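Side-chain contacts in PUM-HD domain-containing protein (Caenorhabditis elegans, PDB 7CGF), which binds RNA through the Pumilio homology domain that makes up this chain, and probably recognises the 3' untranslated regions of messenger RNAs: residues V159-A162 with I163-V166; L139-I142 with R143-I146; Y170-F173 with I174-L178; V234-V237 with I238-S242. The protein carries 2 engineered substitutions. All coordinates share one frame; numbering follows the deposited sequence.

Interaction 1: residues V159-A162 with I163-V166. With nucleotides of chain B.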
loop_
_atom_site.group_PDB
_atom_site.type_symbol
_atom_site.label_atom_id
_atom_site.label_comp_id
_atom_site.label_asym_id
_atom_site.label_seq_id
_atom_site.Cartn_x
_atom_site.Cartn_y
_atom_site.Cartn_z
ATOM N N VAL A 159 -2.575 9.673 -2.488
ATOM C CA VAL A 159 -1.118 9.833 -2.576
ATOM C C VAL A 159 -0.470 8.559 -3.101
ATOM O O VAL A 159 0.462 8.610 -3.916
ATOM C CB VAL A 159 -0.539 10.240 -1.209
ATOM C CG1 VAL A 159 1.017 10.227 -1.231
ATOM C CG2 VAL A 159 -1.032 11.607 -0.832
ATOM N N GLN A 160 -0.921 7.396 -2.628
ATOM C CA GLN A 160 -0.327 6.156 -3.127
ATOM C C GLN A 160 -0.589 5.985 -4.617
ATOM O O GLN A 160 0.301 5.554 -5.361
ATOM C CB GLN A 160 -0.863 4.958 -2.359
ATOM C CG GLN A 160 -0.280 4.855 -0.957
ATOM C CD GLN A 160 -0.973 3.775 -0.160
ATOM O OE1 GLN A 160 -0.782 2.583 -0.413
ATOM N NE2 GLN A 160 -1.794 4.188 0.806
ATOM N N LYS A 161 -1.805 6.302 -5.071
ATOM C CA LYS A 161 -2.094 6.209 -6.499
ATOM C C LYS A 161 -1.189 7.137 -7.295
ATOM O O LYS A 161 -0.701 6.768 -8.371
ATOM C CB LYS A 161 -3.567 6.538 -6.768
ATOM C CG LYS A 161 -4.013 6.310 -8.219
ATOM C CD LYS A 161 -3.884 4.843 -8.615
ATOM C CE LYS A 161 -5.127 4.036 -8.275
ATOM N NZ LYS A 161 -5.003 2.626 -8.759
ATOM N N ALA A 162 -0.953 8.351 -6.785
ATOM C CA ALA A 162 -0.047 9.272 -7.472
ATOM C C ALA A 162 1.346 8.666 -7.620
ATOM O O ALA A 162 1.965 8.745 -8.692
ATOM C CB ALA A 162 0.031 10.595 -6.715
ATOM N N ILE A 163 1.874 8.092 -6.536
ATOM C CA ILE A 163 3.208 7.492 -6.582
ATOM C C ILE A 163 3.242 6.324 -7.552
ATOM O O ILE A 163 4.253 6.096 -8.233
ATOM C CB ILE A 163 3.642 7.075 -5.158
ATOM C CG1 ILE A 163 3.837 8.320 -4.292
ATOM C CG2 ILE A 163 4.934 6.247 -5.184
ATOM C CD1 ILE A 163 3.814 8.021 -2.782
ATOM N N GLU A 164 2.142 5.574 -7.642
ATOM C CA GLU A 164 2.089 4.419 -8.532
ATOM C C GLU A 164 2.052 4.825 -10.005
ATOM O O GLU A 164 2.648 4.143 -10.849
ATOM C CB GLU A 164 0.860 3.576 -8.192
ATOM C CG GLU A 164 0.980 2.820 -6.883
ATOM C CD GLU A 164 -0.370 2.313 -6.386
ATOM O OE1 GLU A 164 -1.395 2.524 -7.088
ATOM O OE2 GLU A 164 -0.399 1.717 -5.288
ATOM N N LYS A 165 1.359 5.918 -10.339
ATOM C CA LYS A 165 0.943 6.184 -11.718
ATOM C C LYS A 165 1.601 7.400 -12.353
ATOM O O LYS A 165 1.393 7.638 -13.548
ATOM C CB LYS A 165 -0.583 6.376 -11.787
ATOM C CG LYS A 165 -1.376 5.193 -11.332
ATOM C CD LYS A 165 -1.179 3.992 -12.229
ATOM C CE LYS A 165 -1.629 4.286 -13.655
ATOM N NZ LYS A 165 -1.902 3.020 -14.402
ATOM N N VAL A 166 2.363 8.184 -11.605
ATOM C CA VAL A 166 2.956 9.411 -12.125
ATOM C C VAL A 166 4.472 9.264 -12.119
ATOM O O VAL A 166 5.052 8.688 -11.190
ATOM C CB VAL A 166 2.515 10.633 -11.302
ATOM C CG1 VAL A 166 3.065 11.910 -11.896
ATOM C CG2 VAL A 166 0.985 10.693 -11.226
ATOM P P G B 5 -5.985 -3.713 8.041
ATOM O OP1 G B 5 -7.275 -3.406 8.700
ATOM O OP2 G B 5 -5.868 -4.919 7.183
ATOM O "O5'" G B 5 -5.560 -2.468 7.138
ATOM C "C5'" G B 5 -5.358 -1.178 7.701
ATOM C "C4'" G B 5 -5.197 -0.120 6.634
ATOM O "O4'" G B 5 -4.172 -0.515 5.691
ATOM C "C3'" G B 5 -6.418 0.142 5.771
ATOM O "O3'" G B 5 -7.319 1.024 6.404
ATOM C "C2'" G B 5 -5.820 0.708 4.487
ATOM O "O2'" G B 5 -5.533 2.091 4.629
ATOM C "C1'" G B 5 -4.496 -0.048 4.400
ATOM N N9 G B 5 -4.561 -1.204 3.491
ATOM C C8 G B 5 -5.099 -2.442 3.749
ATOM N N7 G B 5 -4.986 -3.265 2.743
ATOM C C5 G B 5 -4.340 -2.516 1.766
ATOM C C6 G B 5 -3.941 -2.870 0.455
ATOM O O6 G B 5 -4.089 -3.948 -0.140
ATOM N N1 G B 5 -3.310 -1.809 -0.184
ATOM C C2 G B 5 -3.075 -0.567 0.354
ATOM N N2 G B 5 -2.449 0.297 -0.459
ATOM N N3 G B 5 -3.447 -0.211 1.578
ATOM C C4 G B 5 -4.069 -1.237 2.215
#

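Interaction 2: residues L139-I142 with R143-I146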
loop_
_atom_site.group_PDB
_atom_site.type_symbol
_atom_site.label_atom_id
_atom_site.label_comp_id
_atom_site.label_asym_id
_atom_site.label_seq_id
_atom_site.Cartn_x
_atom_site.Cartn_y
_atom_site.Cartn_z
ATOM N N LEU A 139 -2.161 16.907 -8.985
ATOM C CA LEU A 139 -1.154 16.905 -7.927
ATOM C C LEU A 139 -0.821 18.316 -7.469
ATOM O O LEU A 139 -0.499 18.526 -6.293
ATOM C CB LEU A 139 0.118 16.204 -8.403
ATOM C CG LEU A 139 0.007 14.697 -8.606
ATOM C CD1 LEU A 139 1.358 14.091 -8.962
ATOM C CD2 LEU A 139 -0.569 14.069 -7.358
ATOM N N SER A 140 -0.900 19.294 -8.376
ATOM C CA SER A 140 -0.610 20.678 -8.008
ATOM C C SER A 140 -1.550 21.178 -6.914
ATOM O O SER A 140 -1.187 22.073 -6.140
ATOM C CB SER A 140 -0.681 21.573 -9.248
ATOM O OG SER A 140 -2.029 21.929 -9.534
ATOM N N GLN A 141 -2.750 20.601 -6.821
ATOM C CA GLN A 141 -3.669 20.907 -5.730
ATOM C C GLN A 141 -3.375 20.067 -4.493
ATOM O O GLN A 141 -3.446 20.571 -3.365
ATOM C CB GLN A 141 -5.107 20.683 -6.194
ATOM C CG GLN A 141 -5.616 21.797 -7.084
ATOM C CD GLN A 141 -5.999 23.020 -6.269
ATOM O OE1 GLN A 141 -5.149 23.681 -5.686
ATOM N NE2 GLN A 141 -7.298 23.310 -6.207
ATOM N N ILE A 142 -3.055 18.784 -4.684
ATOM C CA ILE A 142 -2.650 17.924 -3.574
ATOM C C ILE A 142 -1.470 18.535 -2.828
ATOM O O ILE A 142 -1.335 18.355 -1.608
ATOM C CB ILE A 142 -2.340 16.503 -4.104
ATOM C CG1 ILE A 142 -3.624 15.846 -4.634
ATOM C CG2 ILE A 142 -1.714 15.626 -3.035
ATOM C CD1 ILE A 142 -4.672 15.603 -3.581
ATOM N N ARG A 143 -0.630 19.295 -3.544
ATOM C CA ARG A 143 0.524 19.975 -2.954
ATOM C C ARG A 143 0.140 20.765 -1.710
ATOM O O ARG A 143 0.895 20.814 -0.728
ATOM C CB ARG A 143 1.133 20.916 -3.996
ATOM C CG ARG A 143 2.563 20.644 -4.374
ATOM C CD ARG A 143 3.015 21.616 -5.461
ATOM N NE ARG A 143 3.661 20.896 -6.555
ATOM C CZ ARG A 143 4.960 20.621 -6.591
ATOM N NH1 ARG A 143 5.473 19.945 -7.616
ATOM N NH2 ARG A 143 5.742 21.030 -5.599
ATOM N N HIS A 144 -1.039 21.388 -1.734
ATOM C CA HIS A 144 -1.447 22.294 -0.668
ATOM C C HIS A 144 -1.803 21.582 0.625
ATOM O O HIS A 144 -1.857 22.238 1.674
ATOM C CB HIS A 144 -2.640 23.135 -1.128
ATOM C CG HIS A 144 -2.359 23.930 -2.355
ATOM N ND1 HIS A 144 -3.188 23.930 -3.455
ATOM C CD2 HIS A 144 -1.316 24.734 -2.667
ATOM C CE1 HIS A 144 -2.678 24.713 -4.387
ATOM N NE2 HIS A 144 -1.538 25.205 -3.938
ATOM N N VAL A 145 -2.065 20.274 0.579
ATOM C CA VAL A 145 -2.515 19.536 1.754
ATOM C C VAL A 145 -1.743 18.233 1.938
ATOM O O VAL A 145 -2.221 17.331 2.626
ATOM C CB VAL A 145 -4.034 19.249 1.677
ATOM C CG1 VAL A 145 -4.842 20.540 1.814
ATOM C CG2 VAL A 145 -4.388 18.573 0.342
ATOM N N ILE A 146 -0.517 18.147 1.405
ATOM C CA ILE A 146 0.134 16.840 1.259
ATOM C C ILE A 146 0.480 16.185 2.610
ATOM O O ILE A 146 0.305 14.970 2.761
ATOM C CB ILE A 146 1.353 16.959 0.319
ATOM C CG1 ILE A 146 2.054 15.609 0.126
ATOM C CG2 ILE A 146 2.328 18.031 0.807
ATOM C CD1 ILE A 146 1.170 14.481 -0.427
#

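Interaction 3: residues Y170-F173 with I174-L178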
loop_
_atom_site.group_PDB
_atom_site.type_symbol
_atom_site.label_atom_id
_atom_site.label_comp_id
_atom_site.label_asym_id
_atom_site.label_seq_id
_atom_site.Cartn_x
_atom_site.Cartn_y
_atom_site.Cartn_z
ATOM N N TYR A 170 7.704 13.957 -10.899
ATOM C CA TYR A 170 6.536 14.757 -10.562
ATOM C C TYR A 170 5.951 14.425 -9.192
ATOM O O TYR A 170 4.957 15.043 -8.801
ATOM C CB TYR A 170 5.459 14.610 -11.651
ATOM C CG TYR A 170 5.970 15.006 -13.019
ATOM C CD1 TYR A 170 6.344 16.319 -13.284
ATOM C CD2 TYR A 170 6.099 14.065 -14.038
ATOM C CE1 TYR A 170 6.827 16.690 -14.533
ATOM C CE2 TYR A 170 6.583 14.427 -15.292
ATOM C CZ TYR A 170 6.941 15.739 -15.528
ATOM O OH TYR A 170 7.422 16.101 -16.765
ATOM N N VAL A 171 6.537 13.482 -8.451
ATOM C CA VAL A 171 6.166 13.280 -7.052
ATOM C C VAL A 171 7.296 13.670 -6.118
ATOM O O VAL A 171 7.274 13.307 -4.939
ATOM C CB VAL A 171 5.703 11.840 -6.776
ATOM C CG1 VAL A 171 4.446 11.530 -7.590
ATOM C CG2 VAL A 171 6.815 10.832 -7.077
ATOM N N GLN A 172 8.311 14.379 -6.626
ATOM C CA GLN A 172 9.360 14.881 -5.743
ATOM C C GLN A 172 8.783 15.666 -4.567
ATOM O O GLN A 172 9.307 15.574 -3.452
ATOM C CB GLN A 172 10.341 15.752 -6.537
ATOM C CG GLN A 172 11.550 16.183 -5.719
ATOM C CD GLN A 172 12.396 15.021 -5.275
ATOM O OE1 GLN A 172 12.733 14.131 -6.060
ATOM N NE2 GLN A 172 12.756 15.017 -3.999
ATOM N N PHE A 173 7.680 16.398 -4.776
ATOM C CA PHE A 173 7.103 17.171 -3.681
ATOM C C PHE A 173 6.598 16.272 -2.563
ATOM O O PHE A 173 6.539 16.703 -1.403
ATOM C CB PHE A 173 5.988 18.096 -4.190
ATOM C CG PHE A 173 4.661 17.413 -4.426
ATOM C CD1 PHE A 173 4.386 16.797 -5.644
ATOM C CD2 PHE A 173 3.685 17.422 -3.448
ATOM C CE1 PHE A 173 3.162 16.175 -5.859
ATOM C CE2 PHE A 173 2.446 16.804 -3.660
ATOM C CZ PHE A 173 2.189 16.187 -4.866
ATOM N N ILE A 174 6.236 15.023 -2.885
ATOM C CA ILE A 174 5.838 14.066 -1.853
ATOM C C ILE A 174 7.059 13.547 -1.103
ATOM O O ILE A 174 7.044 13.420 0.126
ATOM C CB ILE A 174 5.034 12.904 -2.481
ATOM C CG1 ILE A 174 3.761 13.432 -3.145
ATOM C CG2 ILE A 174 4.764 11.801 -1.429
ATOM C CD1 ILE A 174 3.049 12.385 -4.043
ATOM N N VAL A 175 8.136 13.251 -1.830
ATOM C CA VAL A 175 9.385 12.844 -1.195
ATOM C C VAL A 175 9.893 13.950 -0.274
ATOM O O VAL A 175 10.294 13.687 0.863
ATOM C CB VAL A 175 10.418 12.468 -2.276
ATOM C CG1 VAL A 175 11.765 12.146 -1.649
ATOM C CG2 VAL A 175 9.923 11.259 -3.094
ATOM N N ASP A 176 9.858 15.206 -0.738
ATOM C CA ASP A 176 10.309 16.325 0.094
ATOM C C ASP A 176 9.407 16.538 1.301
ATOM O O ASP A 176 9.832 17.157 2.288
ATOM C CB ASP A 176 10.379 17.630 -0.716
ATOM C CG ASP A 176 11.439 17.597 -1.824
ATOM O OD1 ASP A 176 12.311 16.709 -1.802
ATOM O OD2 ASP A 176 11.396 18.478 -2.714
ATOM N N THR A 177 8.150 16.081 1.229
ATOM C CA THR A 177 7.300 16.112 2.418
ATOM C C THR A 177 7.717 15.039 3.416
ATOM O O THR A 177 7.802 15.309 4.619
ATOM C CB THR A 177 5.834 15.938 2.028
ATOM O OG1 THR A 177 5.470 16.946 1.100
ATOM C CG2 THR A 177 4.931 16.082 3.277
ATOM N N LEU A 178 8.022 13.822 2.938
ATOM C CA LEU A 178 8.625 12.810 3.808
ATOM C C LEU A 178 9.884 13.319 4.483
ATOM O O LEU A 178 10.177 12.932 5.620
ATOM C CB LEU A 178 8.959 11.542 3.017
ATOM C CG LEU A 178 7.725 10.751 2.555
ATOM C CD1 LEU A 178 8.152 9.546 1.730
ATOM C CD2 LEU A 178 6.957 10.295 3.779
#

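Interaction 4: residues V234-V237 with I238-S242. With nucleotides of chain B.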
loop_
_atom_site.group_PDB
_atom_site.type_symbol
_atom_site.label_atom_id
_atom_site.label_comp_id
_atom_site.label_asym_id
_atom_site.label_seq_id
_atom_site.Cartn_x
_atom_site.Cartn_y
_atom_site.Cartn_z
ATOM N N VAL A 234 10.461 -1.296 7.022
ATOM C CA VAL A 234 11.802 -1.867 7.002
ATOM C C VAL A 234 11.873 -3.052 6.042
ATOM O O VAL A 234 12.864 -3.214 5.323
ATOM C CB VAL A 234 12.240 -2.268 8.418
ATOM C CG1 VAL A 234 13.523 -3.123 8.359
ATOM C CG2 VAL A 234 12.465 -1.022 9.271
ATOM N N GLN A 235 10.832 -3.899 6.000
ATOM C CA GLN A 235 10.865 -4.989 5.035
ATOM C C GLN A 235 10.951 -4.457 3.607
ATOM O O GLN A 235 11.651 -5.035 2.767
ATOM C CB GLN A 235 9.653 -5.899 5.218
ATOM C CG GLN A 235 9.764 -6.675 6.520
ATOM C CD GLN A 235 8.620 -7.631 6.668
ATOM O OE1 GLN A 235 8.497 -8.595 5.906
ATOM N NE2 GLN A 235 7.737 -7.339 7.614
ATOM N N HIS A 236 10.312 -3.319 3.337
ATOM C CA HIS A 236 10.399 -2.717 2.009
ATOM C C HIS A 236 11.790 -2.163 1.717
ATOM O O HIS A 236 12.219 -2.198 0.556
ATOM C CB HIS A 236 9.328 -1.634 1.859
ATOM C CG HIS A 236 8.016 -2.169 1.379
ATOM N ND1 HIS A 236 7.259 -3.055 2.114
ATOM C CD2 HIS A 236 7.351 -1.988 0.210
ATOM C CE1 HIS A 236 6.173 -3.378 1.432
ATOM N NE2 HIS A 236 6.209 -2.749 0.271
ATOM N N VAL A 237 12.492 -1.640 2.732
ATOM C CA VAL A 237 13.894 -1.228 2.563
ATOM C C VAL A 237 14.761 -2.421 2.181
ATOM O O VAL A 237 15.577 -2.344 1.256
ATOM C CB VAL A 237 14.427 -0.549 3.832
ATOM C CG1 VAL A 237 15.936 -0.184 3.639
ATOM C CG2 VAL A 237 13.616 0.693 4.138
ATOM N N ILE A 238 14.611 -3.542 2.901
ATOM C CA ILE A 238 15.364 -4.746 2.556
ATOM C C ILE A 238 15.158 -5.121 1.094
ATOM O O ILE A 238 16.118 -5.415 0.365
ATOM C CB ILE A 238 14.975 -5.898 3.502
ATOM C CG1 ILE A 238 15.489 -5.587 4.910
ATOM C CG2 ILE A 238 15.548 -7.236 2.982
ATOM C CD1 ILE A 238 14.808 -6.400 6.042
ATOM N N GLU A 239 13.919 -5.077 0.627
ATOM C CA GLU A 239 13.661 -5.514 -0.741
ATOM C C GLU A 239 14.113 -4.483 -1.766
ATOM O O GLU A 239 14.720 -4.843 -2.781
ATOM C CB GLU A 239 12.184 -5.827 -0.925
ATOM C CG GLU A 239 11.887 -6.345 -2.318
ATOM C CD GLU A 239 10.542 -7.001 -2.430
ATOM O OE1 GLU A 239 9.853 -7.157 -1.396
ATOM O OE2 GLU A 239 10.179 -7.378 -3.562
ATOM N N HIS A 240 13.841 -3.202 -1.520
ATOM C CA HIS A 240 13.990 -2.168 -2.541
ATOM C C HIS A 240 15.196 -1.261 -2.336
ATOM O O HIS A 240 15.440 -0.382 -3.174
ATOM C CB HIS A 240 12.704 -1.333 -2.613
ATOM C CG HIS A 240 11.506 -2.126 -3.016
ATOM N ND1 HIS A 240 11.291 -2.527 -4.316
ATOM C CD2 HIS A 240 10.456 -2.596 -2.298
ATOM C CE1 HIS A 240 10.160 -3.209 -4.383
ATOM N NE2 HIS A 240 9.636 -3.271 -3.172
ATOM N N GLY A 241 15.952 -1.436 -1.259
ATOM C CA GLY A 241 17.122 -0.624 -0.990
ATOM C C GLY A 241 18.343 -1.116 -1.749
ATOM O O GLY A 241 18.283 -2.032 -2.570
ATOM N N SER A 242 19.476 -0.489 -1.442
ATOM C CA SER A 242 20.749 -0.845 -2.045
ATOM C C SER A 242 21.357 -2.051 -1.338
ATOM O O SER A 242 20.939 -2.459 -0.251
ATOM C CB SER A 242 21.723 0.326 -1.985
ATOM O OG SER A 242 22.129 0.613 -0.654
ATOM P P U B 3 -0.971 -12.594 15.197
ATOM O OP1 U B 3 -1.728 -11.523 15.894
ATOM O OP2 U B 3 -1.676 -13.697 14.522
ATOM O "O5'" U B 3 -0.017 -12.001 14.068
ATOM C "C5'" U B 3 -0.543 -11.442 12.877
ATOM C "C4'" U B 3 -0.145 -9.997 12.796
ATOM O "O4'" U B 3 1.295 -9.894 12.692
ATOM C "C3'" U B 3 -0.658 -9.217 11.601
ATOM O "O3'" U B 3 -1.990 -8.792 11.812
ATOM C "C2'" U B 3 0.326 -8.053 11.516
ATOM O "O2'" U B 3 -0.051 -7.033 12.425
ATOM C "C1'" U B 3 1.625 -8.685 12.033
ATOM N N1 U B 3 2.635 -8.926 10.976
ATOM C C2 U B 3 3.530 -7.875 10.841
ATOM O O2 U B 3 3.439 -6.879 11.540
ATOM N N3 U B 3 4.497 -8.047 9.885
ATOM C C4 U B 3 4.641 -9.131 9.054
ATOM O O4 U B 3 5.551 -9.162 8.230
ATOM C C5 U B 3 3.675 -10.181 9.253
ATOM C C6 U B 3 2.718 -10.039 10.182
#

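Interaction 1: residues V159-A162 with I163-V166
Lys161 and Lys165, one helical turn apart, run side by side in the same direction, with Lys161 CD packed on Lys165 CG at 3.7 Å. Their ammonium groups end 6.5 Å apart (NZ to NZ), and Glu128 lies by both: it makes a salt bridge with Lys161 and a weak, long ion pair with Lys165, which probably offsets the like charges. Glu164 crosses the Lys161 chain at a slant. Its CG lies against the backbone oxygen of Gln160, and beyond it the chain runs extended, giving only a long salt bridge of 4.0 Å from OE1 to Lys161 NZ. This is the RNA-facing helix of a predicted Pumilio repeat, and Gln160 contacts the base: OE1 accepts a hydrogen bond from N2 of G5 of chain B at 2.8 Å. Arg200 donates to the same OE1 while Gln160 NE2 bonds to Cys156 O, which fixes which way round the amide sits. On the buried side Val159, its CG1 anti to the backbone N (chi1 172°), touches Ile163 CD1 at 3.9 Å, and Ile174 of helix 172-178 packs against both. At the helix end, Ala162 O accepts the N-H of Val166 at 3.0 Å.

Interaction 2: residues L139-I142 with R143-I146
Arg143 carries the helix pattern one residue further, its N bonded to Leu139 O at 2.9 Å while its CB rests on Ser140 O. His144 N reaches Gln141 O at 3.0 Å, three residues back rather than four, and from well above the carbonyl plane (54° out of it): the helix gives way to a tighter turn. Gln141 OE1 sits in the ring plane at its edge, 3.0 Å from His144 CE1, with the amide turned nearly perpendicular to the ring (84°), and Ser140 O lies over one face, offset toward the rim. Gln141 NE2 donates to Ile107 O, which holds the amide in place. With a leucine in place of Gln141, Ile107 O would probably lose this donor and the histidine edge the oxygen facing it. Val145 N bonds to Ile142 O at 3.0 Å, and this valine is the N-cap of helix 146-150. Ile146 comes last: its CG1 branch, anti to the backbone N (chi1 -179°), brings CD1 to within 4.1 Å of Ile142 CG2, the two side chains crossing at about a right angle. This tight turn falls near the predicted boundary between two Pumilio repeats, in keeping with an alpha-solenoid.

Interaction 3: residues Y170-F173 with I174-L178
Val171 O takes two N-H groups, that of Ile174 at 2.9 Å from well above the carbonyl plane and that of Val175 at 3.2 Å within it, as befits the N-cap of helix 172-178. Two residues on, Phe173 O is gripped by the Thr177 hydroxyl, OG1 donating at 2.7 Å in the carbonyl plane, with a weak bond from Thr177 N beside it. On the outer side Gln172 reaches along the helix to Asp176. Its chain is bent at chi2 (63°), and NE2 donates to Asp176 OD1 at 2.8 Å; the oxygen lies in the amide plane of Gln172 but is met from above its own carboxylate plane. Gln172 OE1 is taken by Gln209 NE2. An alanine in place of Gln172 is likely to leave both the Asp176 carboxylate and the Gln209 amide without their mate. Phe173 holds its ring between backbone N and carbonyl carbon (chi1 79°), which sets one face over its neighbour: Ile174 CG1 makes a CH-pi contact 3.7 Å from the ring centroid. Beyond, Ile174 CD1 packs on Val171 CB. Around the helix, Phe173 leans on Leu139 of helix 132-142, and Ile174 and Thr177 on Ile146 of helix 146-150.

Interaction 4: residues V234-V237 with I238-S242
Gln235, whose backbone O accepts Glu239 N at 3.1 Å, sends its extended side chain outward to the RNA, where NE2 donates to O4 of U3 of chain B at 2.9 Å. The bond, to the uracil's 4-carbonyl, is nearly straight (169° at the hydrogen). An asparagine four residues earlier, Asn231, adds a weak bond to the same NE2; this Asn-and-Gln spacing is the combination with which PUF repeats commonly recognise uracil. Away from the base, His236 and His240 lie side by side and point the same way, with CD2 of His236 4.0 Å from CD2 of His240 and the ring planes at an oblique 34°. Both His236 nitrogens are engaged, ND1 with Tyr232 O and NE2 with Glu203 OE2, which fixes the ring's rotation and would probably favour its protonated form. His236 O lies near the plane of the His240 ring, at its edge, 3.4 Å from His240 CD2, while Glu239 CG covers one face of that ring and the Glu239 carboxylate turns to a salt bridge with Lys272.

The helix stops at Gly241, whose N bonds to Val237 O at 2.7 Å; a CB at this position would collide with that same oxygen. Ser242 caps the following helix. On the inner side Val234 CG1 faces Ile238 CD1. Helix 230-240 thus lies between helix 194-204, met by His236 and Val237, and helix 266-276, met by Val234 and Gln235, with helices 221-225 and 243-255 packed behind.

Interactions 1, 2 and 3 form one touching cluster, while interaction 4 stands apart. Interactions 1 and 3 are mostly buried; interaction 2 has its turn partly in solvent. Within the cluster, Leu139 and Ile146 of interaction 2 pack on Ala162 and Val159 of interaction 1, and Arg143 NH2 lies 3.3 Å from Phe173 CB of interaction 3. Interactions 1 and 4 are counterparts on different helices: each ends a helix, pairs a valine with an isoleucine inside and turns a glutamine to RNA, but lysines line the flank in interaction 1 and histidines that in interaction 4. Interactions 2 and 3, their nearest atoms about 12 and 14 Å from the RNA, serve helix ends and packing.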